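Local coordinates for predicted metal-dependent hydrolase of the TIM-barrel fold (Lactobacillus casei, PDB 2QPX) that probably acts as a zinc-dependent hydrolase of the amidohydrolase superfamily, with two metal sites, at the interface of chains A and B. Residues are numbered along the deposited sequence; one frame, centred on the assembly and turned at random. Chains: chain A/B, Predicted metal-dependent hydrolase of the TIM-barrel fold.

Contact 1 and contact 2 are neighbouring patches of one interface between two copies of the protein, their C-alpha centres about 10 Å apart. They share A:Leu307 and B:Tyr266, and helix 269-278 of chain A supplies a key side chain to each, A:Tyr274 to contact 1 and A:Arg270 to contact 2. Contact 1 is mostly apolar; contact 2 is built on charge. The pair illustrates how an interface can join greasy packing to an ionic network through common residues. The deposited assembly holds three copies, and the interface is not an exact two-fold; the structure alone does not show whether it forms in solution.

Contact 1: the interface of chains A and B. Residues chain A 244, 274, 278, 307; chain B 231-233, 238, 266.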
ATOM      1  N   LEU A 244      -9.120   4.149  -7.794  1.00 16.78           N
ATOM      2  CA  LEU A 244      -8.530   5.059  -8.783  1.00 17.77           C
ATOM      3  C   LEU A 244      -9.029   4.712 -10.191  1.00 18.15           C
ATOM      4  O   LEU A 244      -9.079   5.590 -11.056  1.00 19.07           O
ATOM      5  CB  LEU A 244      -7.008   5.006  -8.749  1.00 19.05           C
ATOM      6  CG  LEU A 244      -6.298   5.410  -7.453  1.00 18.65           C
ATOM      7  CD1 LEU A 244      -4.779   5.277  -7.576  1.00 19.18           C
ATOM      8  CD2 LEU A 244      -6.740   6.830  -7.016  1.00 20.42           C
ATOM      9  N   TYR A 274      -7.765   9.955  -0.638  1.00 16.63           N
ATOM     10  CA  TYR A 274      -7.248  10.861  -1.667  1.00 17.08           C
ATOM     11  C   TYR A 274      -8.375  11.323  -2.595  1.00 16.44           C
ATOM     12  O   TYR A 274      -8.548  12.535  -2.823  1.00 17.93           O
ATOM     13  CB  TYR A 274      -6.084  10.219  -2.449  1.00 18.95           C
ATOM     14  CG  TYR A 274      -5.838  10.960  -3.738  1.00 18.99           C
ATOM     15  CD1 TYR A 274      -5.248  12.201  -3.734  1.00 18.70           C
ATOM     16  CD2 TYR A 274      -6.342  10.461  -4.938  1.00 19.78           C
ATOM     17  CE1 TYR A 274      -5.141  12.930  -4.921  1.00 18.47           C
ATOM     18  CE2 TYR A 274      -6.219  11.159  -6.117  1.00 22.76           C
ATOM     19  CZ  TYR A 274      -5.620  12.380  -6.106  1.00 20.06           C
ATOM     20  OH  TYR A 274      -5.517  13.093  -7.282  1.00 23.87           O
ATOM     21  N   VAL A 278     -10.229  15.374  -3.536  1.00 15.68           N
ATOM     22  CA  VAL A 278     -10.182  16.080  -4.837  1.00 15.70           C
ATOM     23  C   VAL A 278     -11.472  16.006  -5.653  1.00 17.25           C
ATOM     24  O   VAL A 278     -11.594  16.725  -6.627  1.00 18.81           O
ATOM     25  CB  VAL A 278      -8.944  15.678  -5.674  1.00 16.41           C
ATOM     26  CG1 VAL A 278      -7.612  16.051  -4.976  1.00 17.32           C
ATOM     27  CG2 VAL A 278      -8.970  14.170  -6.017  1.00 17.92           C
ATOM     28  N   LEU A 307      -5.272  12.306   4.004  1.00 17.28           N
ATOM     29  CA  LEU A 307      -5.628  13.387   3.096  1.00 16.30           C
ATOM     30  C   LEU A 307      -7.102  13.716   3.053  1.00 17.07           C
ATOM     31  O   LEU A 307      -7.465  14.758   2.596  1.00 18.51           O
ATOM     32  CB  LEU A 307      -5.213  13.061   1.651  1.00 17.65           C
ATOM     33  CG  LEU A 307      -3.727  12.889   1.355  1.00 17.82           C
ATOM     34  CD1 LEU A 307      -3.515  12.557  -0.128  1.00 21.28           C
ATOM     35  CD2 LEU A 307      -2.927  14.107   1.774  1.00 20.61           C
TER
ATOM     36  N   TYR B 231       0.770  11.686  -5.557  1.00 21.40           N
ATOM     37  CA  TYR B 231      -0.160  12.775  -5.151  1.00 21.82           C
ATOM     38  C   TYR B 231      -0.256  13.939  -6.132  1.00 22.85           C
ATOM     39  O   TYR B 231       0.603  14.772  -6.183  1.00 23.85           O
ATOM     40  CB  TYR B 231       0.202  13.221  -3.719  1.00 22.61           C
ATOM     41  CG  TYR B 231      -0.755  14.149  -2.955  1.00 20.25           C
ATOM     42  CD1 TYR B 231      -2.015  14.490  -3.433  1.00 22.26           C
ATOM     43  CD2 TYR B 231      -0.337  14.713  -1.778  1.00 22.44           C
ATOM     44  CE1 TYR B 231      -2.851  15.336  -2.722  1.00 21.63           C
ATOM     45  CE2 TYR B 231      -1.147  15.584  -1.063  1.00 20.67           C
ATOM     46  CZ  TYR B 231      -2.400  15.898  -1.537  1.00 20.72           C
ATOM     47  OH  TYR B 231      -3.254  16.750  -0.836  1.00 23.02           O
ATOM     48  N   GLY B 232      -1.355  13.972  -6.886  1.00 25.21           N
ATOM     49  CA  GLY B 232      -1.622  15.028  -7.866  1.00 26.84           C
ATOM     50  C   GLY B 232      -3.059  15.514  -7.800  1.00 26.05           C
ATOM     51  O   GLY B 232      -3.792  15.198  -6.876  1.00 23.99           O
ATOM     52  N   ASP B 233      -3.462  16.309  -8.780  1.00 29.14           N
ATOM     53  CA  ASP B 233      -4.845  16.785  -8.854  1.00 27.24           C
ATOM     54  C   ASP B 233      -5.813  15.780  -9.513  1.00 27.18           C
ATOM     55  O   ASP B 233      -5.419  14.690  -9.926  1.00 27.81           O
ATOM     56  CB  ASP B 233      -4.921  18.191  -9.521  1.00 29.85           C
ATOM     57  CG  ASP B 233      -4.601  18.179 -10.996  1.00 36.58           C
ATOM     58  OD1 ASP B 233      -4.671  17.119 -11.640  1.00 36.37           O
ATOM     59  OD2 ASP B 233      -4.286  19.274 -11.518  1.00 42.12           O
HETATM   60  N   MSE B 238      -3.479   8.925 -10.970  1.00 23.65           N
HETATM   61  CA  MSE B 238      -2.559   8.487  -9.902  0.50 24.86           C
HETATM   62  C   MSE B 238      -2.195   7.017 -10.135  1.00 22.28           C
HETATM   63  O   MSE B 238      -1.138   6.548  -9.639  1.00 21.39           O
HETATM   64  CB  MSE B 238      -3.149   8.756  -8.471  0.50 25.71           C
HETATM   65  CG  MSE B 238      -2.309   8.228  -7.236  0.50 25.73           C
HETATM   66 SE   MSE B 238      -3.222   8.209  -5.435  0.40 27.03          SE
HETATM   67  CE  MSE B 238      -2.802   9.991  -4.700  0.50 24.50           C
ATOM     68  N   TYR B 266       4.208   9.635  -2.315  1.00 15.93           N
ATOM     69  CA  TYR B 266       2.952   9.117  -1.710  1.00 15.66           C
ATOM     70  C   TYR B 266       1.833   8.948  -2.736  1.00 16.93           C
ATOM     71  O   TYR B 266       1.563   9.897  -3.503  1.00 18.02           O
ATOM     72  CB  TYR B 266       2.515  10.097  -0.643  1.00 16.13           C
ATOM     73  CG  TYR B 266       1.241   9.732   0.131  1.00 15.65           C
ATOM     74  CD1 TYR B 266      -0.011  10.104  -0.349  1.00 19.11           C
ATOM     75  CD2 TYR B 266       1.299   9.025   1.308  1.00 14.97           C
ATOM     76  CE1 TYR B 266      -1.173   9.759   0.336  1.00 17.10           C
ATOM     77  CE2 TYR B 266       0.153   8.708   2.029  1.00 16.47           C
ATOM     78  CZ  TYR B 266      -1.075   9.081   1.536  1.00 16.69           C
ATOM     79  OH  TYR B 266      -2.211   8.773   2.247  1.00 17.96           O
TER
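One face of the A:Tyr274 ring receives the methyl of selenomethionine B:Met238, whose CE sits over the ring centre, 3.4 Å from the centroid, in a close CH-pi contact. At the ring's edge, in plane, lie B:Tyr231 CE1 and the carbonyl oxygen of B:Gly232. The B:Tyr231 ring is met in the same manner from the other chain: A:Leu307 CD1 stands over the centre of one face, 3.8 Å from the centroid, while the sister methyl CD2 reaches CE2 of that ring at 3.7 Å. A:Leu307 CD1 also touches the rim of a second ring, at B:Tyr266 CE1, and so one methyl serves two tyrosines.

B:Met238 runs past A:Tyr274 in the opposite direction, and a bend at its last torsion (chi3 -90°) turns the methyl onto the ring. Further back along the same chain, its CG packs 3.9 Å from A:Leu244 CD1, leaving B:Met238 between a leucine and an aromatic face.

The polar end of A:Tyr274 is tied down as well. Its phenol OH donates to B:Gly232 O at 2.8 Å, approaching from above the carbonyl plane, 61° out of it, and not along a lone pair. B:Asp233 O lies 3.1 Å from the same OH, a second possible acceptor for its proton. A main-chain oxygen thus receives the hydroxyl, with another close by, while the ring provides an apolar surface.

In the fold, A:Tyr274 projects from helix 269-278, A:Leu244 from the 3-10 helix 243-246 and A:Leu307 from a loop following helix 297-304; chain B answers with the loop 231-233 after strand 225-229, the short 3-10 helix 238-240 and B:Tyr266 just beyond strand 260-264.

Contact 2: the interface of chains A and B. Residues chain A 270, 303, 306-307; chain B 266, 269, 300, 303.
A:Arg270 and B:Glu303 meet end-on in a salt bridge across the interface. A:Arg270 NH1 gives B:Glu303 OE1 a bond of 2.9 Å on its syn lone pair, in the guanidinium plane, while A:Arg270 NH2 reaches B:Glu303 OE2 at 3.2 Å from a tilted position; the two planes are turned 44° apart. The arginine is extended from CG to NE (chi2 -179°), carrying its guanidinium to the partner chain.

A second carboxylate, A:Glu306, takes the guanidinium side-on within chain A. A:Arg270 NE bonds A:Glu306 OE1 at 2.7 Å and NH2 bonds OE2 almost straight (174° at H), fixing the group's rotation. The acidic groups on either side probably stabilise the arginine's positive charge. With alanine replacing A:Arg270, both paired grips would go, and A:Glu306 and B:Glu303 would probably lose their shared cationic mate.

Among the other hydrogen bonds, the B:Tyr266 hydroxyl donates to A:Glu306 OE1 at 2.6 Å, nearly along the C-O axis, so this oxygen accepts from both chains. B:His269 NE2 meets B:Glu303 OE1 at 2.7 Å from the anti side, tilted out of the carboxylate plane, and is likely to hold the carboxylate towards the arginine.

Apolar packing across is slight: A:Arg270 CD lies 3.9 Å from B:Tyr266 CE2. Within chain B, B:Val300 CG1 backs one B:His269 ring face.

Water 1, in the B:Tyr266 ring plane at its edge, lies 2.9 Å from B:Tyr266 OH and 2.8 Å from A:Arg270 O.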
ATOM      1  N   ARG A 270      -6.245   4.470   1.375  1.00 17.46           N
ATOM      2  CA  ARG A 270      -5.523   5.726   1.122  1.00 17.37           C
ATOM      3  C   ARG A 270      -5.993   6.316  -0.212  1.00 18.53           C
ATOM      4  O   ARG A 270      -6.111   7.505  -0.379  1.00 18.12           O
ATOM      5  CB  ARG A 270      -3.996   5.550   1.116  1.00 17.66           C
ATOM      6  CG  ARG A 270      -3.352   5.477   2.502  1.00 17.98           C
ATOM      7  CD  ARG A 270      -1.806   5.315   2.448  1.00 17.37           C
ATOM      8  NE  ARG A 270      -1.171   5.622   3.754  1.00 18.63           N
ATOM      9  CZ  ARG A 270      -0.026   5.104   4.195  1.00 18.92           C
ATOM     10  NH1 ARG A 270       0.592   4.135   3.530  1.00 21.37           N
ATOM     11  NH2 ARG A 270       0.477   5.514   5.344  1.00 19.83           N
ATOM     12  N   GLU A 303      -4.646   5.777   8.354  1.00 16.05           N
ATOM     13  CA  GLU A 303      -4.151   5.851   6.978  1.00 16.88           C
ATOM     14  C   GLU A 303      -5.211   6.470   6.048  1.00 17.74           C
ATOM     15  O   GLU A 303      -4.895   7.312   5.207  1.00 18.61           O
ATOM     16  CB  GLU A 303      -3.747   4.466   6.457  1.00 18.32           C
ATOM     17  CG  GLU A 303      -2.494   3.874   7.083  1.00 18.60           C
ATOM     18  CD  GLU A 303      -2.319   2.383   6.793  1.00 21.46           C
ATOM     19  OE1 GLU A 303      -2.856   1.890   5.772  1.00 23.57           O
ATOM     20  OE2 GLU A 303      -1.648   1.687   7.615  1.00 26.50           O
ATOM     21  N   GLU A 306      -5.410  10.451   6.163  1.00 17.46           N
ATOM     22  CA  GLU A 306      -4.208  11.273   5.952  1.00 18.15           C
ATOM     23  C   GLU A 306      -4.475  12.482   5.058  1.00 20.42           C
ATOM     24  O   GLU A 306      -3.976  13.583   5.336  1.00 19.28           O
ATOM     25  CB  GLU A 306      -3.079  10.385   5.387  1.00 20.13           C
ATOM     26  CG  GLU A 306      -2.518   9.468   6.428  1.00 19.59           C
ATOM     27  CD  GLU A 306      -1.620   8.375   5.903  1.00 18.82           C
ATOM     28  OE1 GLU A 306      -1.545   8.165   4.675  1.00 18.06           O
ATOM     29  OE2 GLU A 306      -0.956   7.699   6.745  1.00 20.41           O
ATOM     30  N   LEU A 307      -5.272  12.306   4.004  1.00 17.28           N
ATOM     31  CA  LEU A 307      -5.628  13.387   3.096  1.00 16.30           C
ATOM     32  C   LEU A 307      -7.102  13.716   3.053  1.00 17.07           C
ATOM     33  O   LEU A 307      -7.465  14.758   2.596  1.00 18.51           O
ATOM     34  CB  LEU A 307      -5.213  13.061   1.651  1.00 17.65           C
ATOM     35  CG  LEU A 307      -3.727  12.889   1.355  1.00 17.82           C
ATOM     36  CD1 LEU A 307      -3.515  12.557  -0.128  1.00 21.28           C
ATOM     37  CD2 LEU A 307      -2.927  14.107   1.774  1.00 20.61           C
TER
ATOM     38  N   TYR B 266       4.208   9.635  -2.315  1.00 15.93           N
ATOM     39  CA  TYR B 266       2.952   9.117  -1.710  1.00 15.66           C
ATOM     40  C   TYR B 266       1.833   8.948  -2.736  1.00 16.93           C
ATOM     41  O   TYR B 266       1.563   9.897  -3.503  1.00 18.02           O
ATOM     42  CB  TYR B 266       2.515  10.097  -0.643  1.00 16.13           C
ATOM     43  CG  TYR B 266       1.241   9.732   0.131  1.00 15.65           C
ATOM     44  CD1 TYR B 266      -0.011  10.104  -0.349  1.00 19.11           C
ATOM     45  CD2 TYR B 266       1.299   9.025   1.308  1.00 14.97           C
ATOM     46  CE1 TYR B 266      -1.173   9.759   0.336  1.00 17.10           C
ATOM     47  CE2 TYR B 266       0.153   8.708   2.029  1.00 16.47           C
ATOM     48  CZ  TYR B 266      -1.075   9.081   1.536  1.00 16.69           C
ATOM     49  OH  TYR B 266      -2.211   8.773   2.247  1.00 17.96           O
ATOM     50  N   HIS B 269       5.552   5.704  -1.700  1.00 15.95           N
ATOM     51  CA  HIS B 269       6.810   5.943  -0.999  1.00 15.20           C
ATOM     52  C   HIS B 269       7.593   4.669  -0.647  1.00 16.54           C
ATOM     53  O   HIS B 269       8.825   4.714  -0.687  1.00 17.71           O
ATOM     54  CB  HIS B 269       6.565   6.850   0.209  1.00 16.45           C
ATOM     55  CG  HIS B 269       5.483   6.356   1.096  1.00 16.10           C
ATOM     56  ND1 HIS B 269       4.149   6.465   0.767  1.00 16.68           N
ATOM     57  CD2 HIS B 269       5.542   5.620   2.241  1.00 15.65           C
ATOM     58  CE1 HIS B 269       3.433   5.846   1.698  1.00 17.25           C
ATOM     59  NE2 HIS B 269       4.258   5.346   2.616  1.00 16.84           N
ATOM     60  N   VAL B 300       4.452   7.774   7.249  1.00 16.62           N
ATOM     61  CA  VAL B 300       4.967   7.797   5.872  1.00 17.07           C
ATOM     62  C   VAL B 300       6.481   7.859   5.819  1.00 14.56           C
ATOM     63  O   VAL B 300       7.107   7.104   5.062  1.00 16.70           O
ATOM     64  CB  VAL B 300       4.290   8.895   5.003  1.00 16.02           C
ATOM     65  CG1 VAL B 300       4.983   9.029   3.646  1.00 20.20           C
ATOM     66  CG2 VAL B 300       2.793   8.533   4.826  1.00 17.79           C
ATOM     67  N   GLU B 303       7.709   4.351   6.812  1.00 16.05           N
ATOM     68  CA  GLU B 303       7.469   3.389   5.735  1.00 16.88           C
ATOM     69  C   GLU B 303       8.464   3.604   4.579  1.00 17.74           C
ATOM     70  O   GLU B 303       9.014   2.645   4.036  1.00 18.61           O
ATOM     71  CB  GLU B 303       6.032   3.488   5.208  1.00 18.32           C
ATOM     72  CG  GLU B 303       4.954   2.989   6.158  1.00 18.60           C
ATOM     73  CD  GLU B 303       3.543   3.410   5.747  1.00 21.46           C
ATOM     74  OE1 GLU B 303       3.307   3.670   4.542  1.00 23.57           O
ATOM     75  OE2 GLU B 303       2.657   3.501   6.651  1.00 26.50           O
TER
HETATM   76  O   HOH W   1      -4.799   9.371   1.188  1.00 19.17           O